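Local coordinates for uncharacterized protein (Staphylococcus aureus subsp. aureus, PDB 4H0A) that is of unknown function but belongs to the CAP family of cysteine-rich secretory proteins, joining such a domain to a CAP-associated N-terminal region, at residues A278-W289 with M312-F320. Residues are numbered along the deposited sequence; the frame is centred on the assembly and turned at random.
Sequences AFNDVPTLIHSW and MRDYYSLIF
With CG of Y316 opposite its own carbonyl carbon (chi1 -78°) and CG of L285 opposite its own backbone N (chi1 174°), the tyrosine ring of strand 315-322 and the branched end of the leucine on helix 282-290 are brought against each other. L285 CD2 comes obliquely to the CG-CD2 side of the ring, 3.3 Å from Y316 CD2, while CD1 of the same leucine lies against one face each of F279 and W289, offset toward the rim. V282 crosses the tyrosine at about a right angle, its CG2 3.8 Å from Y316 CE2. On the other flank the ring edge meets the backbone of F279, with Y316 CE1 3.7 Å from F279 O and near the ring plane. Farther along the strand, W289 CH2 lies 3.9 Å from L318 CB.

Polar groups mark the loop end of this apolar seam. A278 N gives a weak, bent hydrogen bond to D314 O (2.7 Å, 125°), just where the type II' turn M312-Y315 reverses the chain between strands 306-312 and 315-322. D281 is the N-cap of the helix: its OD2 accepts from T284 N from above the carboxylate plane, OD1 takes the T284 hydroxyl through its syn lone pair, and R170 adds a salt bridge. The contact thus packs a helix of the CAP domain against its central sheet, as in CAP relatives, chiefly by apolar burial; because the Y316 hydroxyl is hydrogen-bonded to Q205 of helix 201-219, the ring can be buried here with its polar end satisfied.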
loop_
_atom_site.group_PDB
_atom_site.type_symbol
_atom_site.label_atom_id
_atom_site.label_comp_id
_atom_site.label_asym_id
_atom_site.label_seq_id
_atom_site.Cartn_x
_atom_site.Cartn_y
_atom_site.Cartn_z
ATOM N N ALA A 278 -8.124 -10.235 2.625
ATOM C CA ALA A 278 -8.346 -10.240 1.174
ATOM C C ALA A 278 -7.632 -9.109 0.411
ATOM O O ALA A 278 -7.953 -8.903 -0.767
ATOM C CB ALA A 278 -9.843 -10.198 0.872
ATOM N N PHE A 279 -6.633 -8.429 1.024
ATOM C CA PHE A 279 -5.921 -7.347 0.341
ATOM C C PHE A 279 -4.907 -7.922 -0.647
ATOM O O PHE A 279 -4.335 -8.980 -0.403
ATOM C CB PHE A 279 -5.239 -6.407 1.347
ATOM C CG PHE A 279 -6.229 -5.529 2.077
ATOM C CD1 PHE A 279 -6.620 -4.311 1.548
ATOM C CD2 PHE A 279 -6.797 -5.940 3.275
ATOM C CE1 PHE A 279 -7.551 -3.507 2.214
ATOM C CE2 PHE A 279 -7.729 -5.136 3.937
ATOM C CZ PHE A 279 -8.103 -3.927 3.400
ATOM N N ASN A 280 -4.722 -7.235 -1.778
ATOM C CA ASN A 280 -3.809 -7.649 -2.851
ATOM C C ASN A 280 -2.469 -6.929 -2.810
ATOM O O ASN A 280 -1.525 -7.394 -3.443
ATOM C CB ASN A 280 -4.456 -7.359 -4.216
ATOM C CG ASN A 280 -5.688 -8.181 -4.481
ATOM O OD1 ASN A 280 -5.771 -9.351 -4.090
ATOM N ND2 ASN A 280 -6.666 -7.603 -5.170
ATOM N N ASP A 281 -2.394 -5.761 -2.154
ATOM C CA ASP A 281 -1.161 -4.986 -2.148
ATOM C C ASP A 281 -1.080 -4.177 -0.884
ATOM O O ASP A 281 -2.103 -3.904 -0.247
ATOM C CB ASP A 281 -1.105 -4.075 -3.389
ATOM C CG ASP A 281 -2.217 -3.063 -3.388
ATOM O OD1 ASP A 281 -3.391 -3.477 -3.382
ATOM O OD2 ASP A 281 -1.920 -1.859 -3.313
ATOM N N VAL A 282 0.131 -3.804 -0.531
ATOM C CA VAL A 282 0.388 -3.069 0.698
ATOM C C VAL A 282 -0.198 -1.633 0.635
ATOM O O VAL A 282 -0.846 -1.248 1.605
ATOM C CB VAL A 282 1.893 -3.108 1.039
ATOM C CG1 VAL A 282 2.238 -2.140 2.169
ATOM C CG2 VAL A 282 2.296 -4.534 1.413
ATOM N N PRO A 283 -0.041 -0.824 -0.440
ATOM C CA PRO A 283 -0.656 0.519 -0.430
ATOM C C PRO A 283 -2.160 0.500 -0.138
ATOM O O PRO A 283 -2.630 1.355 0.612
ATOM C CB PRO A 283 -0.367 1.035 -1.843
ATOM C CG PRO A 283 0.963 0.387 -2.173
ATOM C CD PRO A 283 0.779 -1.020 -1.654
ATOM N N THR A 284 -2.917 -0.492 -0.671
ATOM C CA THR A 284 -4.361 -0.560 -0.400
ATOM C C THR A 284 -4.612 -0.915 1.061
ATOM O O THR A 284 -5.476 -0.314 1.693
ATOM C CB THR A 284 -5.066 -1.566 -1.323
ATOM O OG1 THR A 284 -4.724 -1.251 -2.663
ATOM C CG2 THR A 284 -6.582 -1.536 -1.167
ATOM N N LEU A 285 -3.892 -1.900 1.581
ATOM C CA LEU A 285 -4.010 -2.293 2.988
ATOM C C LEU A 285 -3.722 -1.117 3.937
ATOM O O LEU A 285 -4.468 -0.913 4.885
ATOM C CB LEU A 285 -3.018 -3.434 3.297
ATOM C CG LEU A 285 -2.947 -3.828 4.771
ATOM C CD1 LEU A 285 -4.175 -4.610 5.197
ATOM C CD2 LEU A 285 -1.720 -4.536 5.033
ATOM N N ILE A 286 -2.606 -0.402 3.718
ATOM C CA ILE A 286 -2.210 0.736 4.563
ATOM C C ILE A 286 -3.272 1.833 4.489
ATOM O O ILE A 286 -3.604 2.408 5.522
ATOM C CB ILE A 286 -0.803 1.251 4.174
ATOM C CG1 ILE A 286 0.262 0.208 4.613
ATOM C CG2 ILE A 286 -0.516 2.660 4.774
ATOM C CD1 ILE A 286 0.657 0.249 6.114
ATOM N N HIS A 287 -3.826 2.097 3.296
ATOM C CA HIS A 287 -4.902 3.079 3.154
ATOM C C HIS A 287 -6.098 2.716 4.057
ATOM O O HIS A 287 -6.674 3.611 4.680
ATOM C CB HIS A 287 -5.361 3.197 1.685
ATOM C CG HIS A 287 -6.649 3.946 1.531
ATOM N ND1 HIS A 287 -7.854 3.281 1.401
ATOM C CD2 HIS A 287 -6.889 5.276 1.589
ATOM C CE1 HIS A 287 -8.780 4.222 1.341
ATOM N NE2 HIS A 287 -8.247 5.437 1.460
ATOM N N SER A 288 -6.481 1.424 4.115
ATOM C CA SER A 288 -7.613 1.000 4.942
ATOM C C SER A 288 -7.298 1.156 6.430
ATOM O O SER A 288 -8.165 1.603 7.175
ATOM C CB SER A 288 -8.021 -0.433 4.624
ATOM O OG SER A 288 -8.547 -0.498 3.309
ATOM N N TRP A 289 -6.055 0.859 6.857
ATOM C CA TRP A 289 -5.669 1.054 8.263
ATOM C C TRP A 289 -5.576 2.550 8.599
ATOM O O TRP A 289 -6.056 2.965 9.655
ATOM C CB TRP A 289 -4.341 0.346 8.580
ATOM C CG TRP A 289 -4.433 -1.151 8.618
ATOM C CD1 TRP A 289 -5.548 -1.916 8.437
ATOM C CD2 TRP A 289 -3.348 -2.064 8.810
ATOM N NE1 TRP A 289 -5.230 -3.247 8.546
ATOM C CE2 TRP A 289 -3.880 -3.370 8.731
ATOM C CE3 TRP A 289 -1.975 -1.909 9.039
ATOM C CZ2 TRP A 289 -3.090 -4.511 8.917
ATOM C CZ3 TRP A 289 -1.196 -3.039 9.233
ATOM C CH2 TRP A 289 -1.753 -4.320 9.168
HETATM N N MSE A 312 0.148 -13.975 4.864
HETATM C CA MSE A 312 -0.035 -15.273 4.218
HETATM C C MSE A 312 -1.349 -15.274 3.487
HETATM O O MSE A 312 -2.408 -15.118 4.099
HETATM C CB MSE A 312 0.106 -16.504 5.131
HETATM C CG MSE A 312 -0.361 -16.329 6.543
HETATM SE SE MSE A 312 -0.301 -18.055 7.504
HETATM C CE MSE A 312 1.624 -18.484 7.287
ATOM N N ARG A 313 -1.243 -15.400 2.143
ATOM C CA ARG A 313 -2.334 -15.444 1.180
ATOM C C ARG A 313 -3.134 -14.132 1.261
ATOM O O ARG A 313 -2.568 -13.075 0.950
ATOM C CB ARG A 313 -3.206 -16.713 1.359
ATOM N N ASP A 314 -4.385 -14.180 1.752
ATOM C CA ASP A 314 -5.272 -13.028 1.818
ATOM C C ASP A 314 -5.089 -12.187 3.097
ATOM O O ASP A 314 -5.604 -11.068 3.134
ATOM C CB ASP A 314 -6.728 -13.534 1.720
ATOM C CG ASP A 314 -7.177 -13.845 0.304
ATOM O OD1 ASP A 314 -6.301 -14.096 -0.559
ATOM O OD2 ASP A 314 -8.406 -13.854 0.060
ATOM N N TYR A 315 -4.363 -12.682 4.123
ATOM C CA TYR A 315 -4.249 -11.968 5.393
ATOM C C TYR A 315 -2.938 -11.198 5.607
ATOM O O TYR A 315 -1.868 -11.642 5.201
ATOM C CB TYR A 315 -4.406 -12.939 6.559
ATOM C CG TYR A 315 -5.824 -13.402 6.819
ATOM C CD1 TYR A 315 -6.611 -12.787 7.787
ATOM C CD2 TYR A 315 -6.343 -14.518 6.174
ATOM C CE1 TYR A 315 -7.900 -13.239 8.070
ATOM C CE2 TYR A 315 -7.629 -14.983 6.450
ATOM C CZ TYR A 315 -8.405 -14.345 7.405
ATOM O OH TYR A 315 -9.688 -14.769 7.686
ATOM N N TYR A 316 -3.048 -10.075 6.336
ATOM C CA TYR A 316 -1.951 -9.214 6.760
ATOM C C TYR A 316 -2.097 -8.965 8.245
ATOM O O TYR A 316 -3.150 -8.513 8.653
ATOM C CB TYR A 316 -1.997 -7.880 6.007
ATOM C CG TYR A 316 -1.466 -7.924 4.591
ATOM C CD1 TYR A 316 -2.273 -8.344 3.537
ATOM C CD2 TYR A 316 -0.212 -7.416 4.284
ATOM C CE1 TYR A 316 -1.816 -8.312 2.221
ATOM C CE2 TYR A 316 0.256 -7.378 2.974
ATOM C CZ TYR A 316 -0.550 -7.824 1.943
ATOM O OH TYR A 316 -0.064 -7.765 0.658
ATOM N N SER A 317 -1.072 -9.245 9.052
ATOM C CA SER A 317 -1.112 -9.005 10.501
ATOM C C SER A 317 0.127 -8.238 10.921
ATOM O O SER A 317 1.214 -8.596 10.481
ATOM C CB SER A 317 -1.189 -10.326 11.256
ATOM O OG SER A 317 -0.963 -10.142 12.644
ATOM N N LEU A 318 -0.022 -7.195 11.766
ATOM C CA LEU A 318 1.116 -6.413 12.258
ATOM C C LEU A 318 0.925 -6.127 13.735
ATOM O O LEU A 318 -0.015 -5.425 14.109
ATOM C CB LEU A 318 1.266 -5.102 11.463
ATOM C CG LEU A 318 2.570 -4.308 11.668
ATOM C CD1 LEU A 318 3.815 -5.144 11.285
ATOM C CD2 LEU A 318 2.555 -3.029 10.853
ATOM N N ILE A 319 1.803 -6.695 14.576
ATOM C CA ILE A 319 1.773 -6.512 16.027
ATOM C C ILE A 319 2.718 -5.376 16.369
ATOM O O ILE A 319 3.821 -5.335 15.833
ATOM C CB ILE A 319 2.156 -7.824 16.758
ATOM C CG1 ILE A 319 1.138 -8.937 16.421
ATOM C CG2 ILE A 319 2.242 -7.599 18.281
ATOM C CD1 ILE A 319 1.517 -10.291 16.870
ATOM N N PHE A 320 2.298 -4.473 17.266
ATOM C CA PHE A 320 3.105 -3.339 17.735
ATOM C C PHE A 320 3.466 -3.547 19.178
ATOM O O PHE A 320 2.697 -4.165 19.911
ATOM C CB PHE A 320 2.337 -2.015 17.607
ATOM C CG PHE A 320 1.710 -1.791 16.262
ATOM C CD1 PHE A 320 0.455 -2.305 15.971
ATOM C CD2 PHE A 320 2.392 -1.109 15.267
ATOM C CE1 PHE A 320 -0.110 -2.129 14.719
ATOM C CE2 PHE A 320 1.820 -0.921 14.019
ATOM C CZ PHE A 320 0.569 -1.425 13.755
#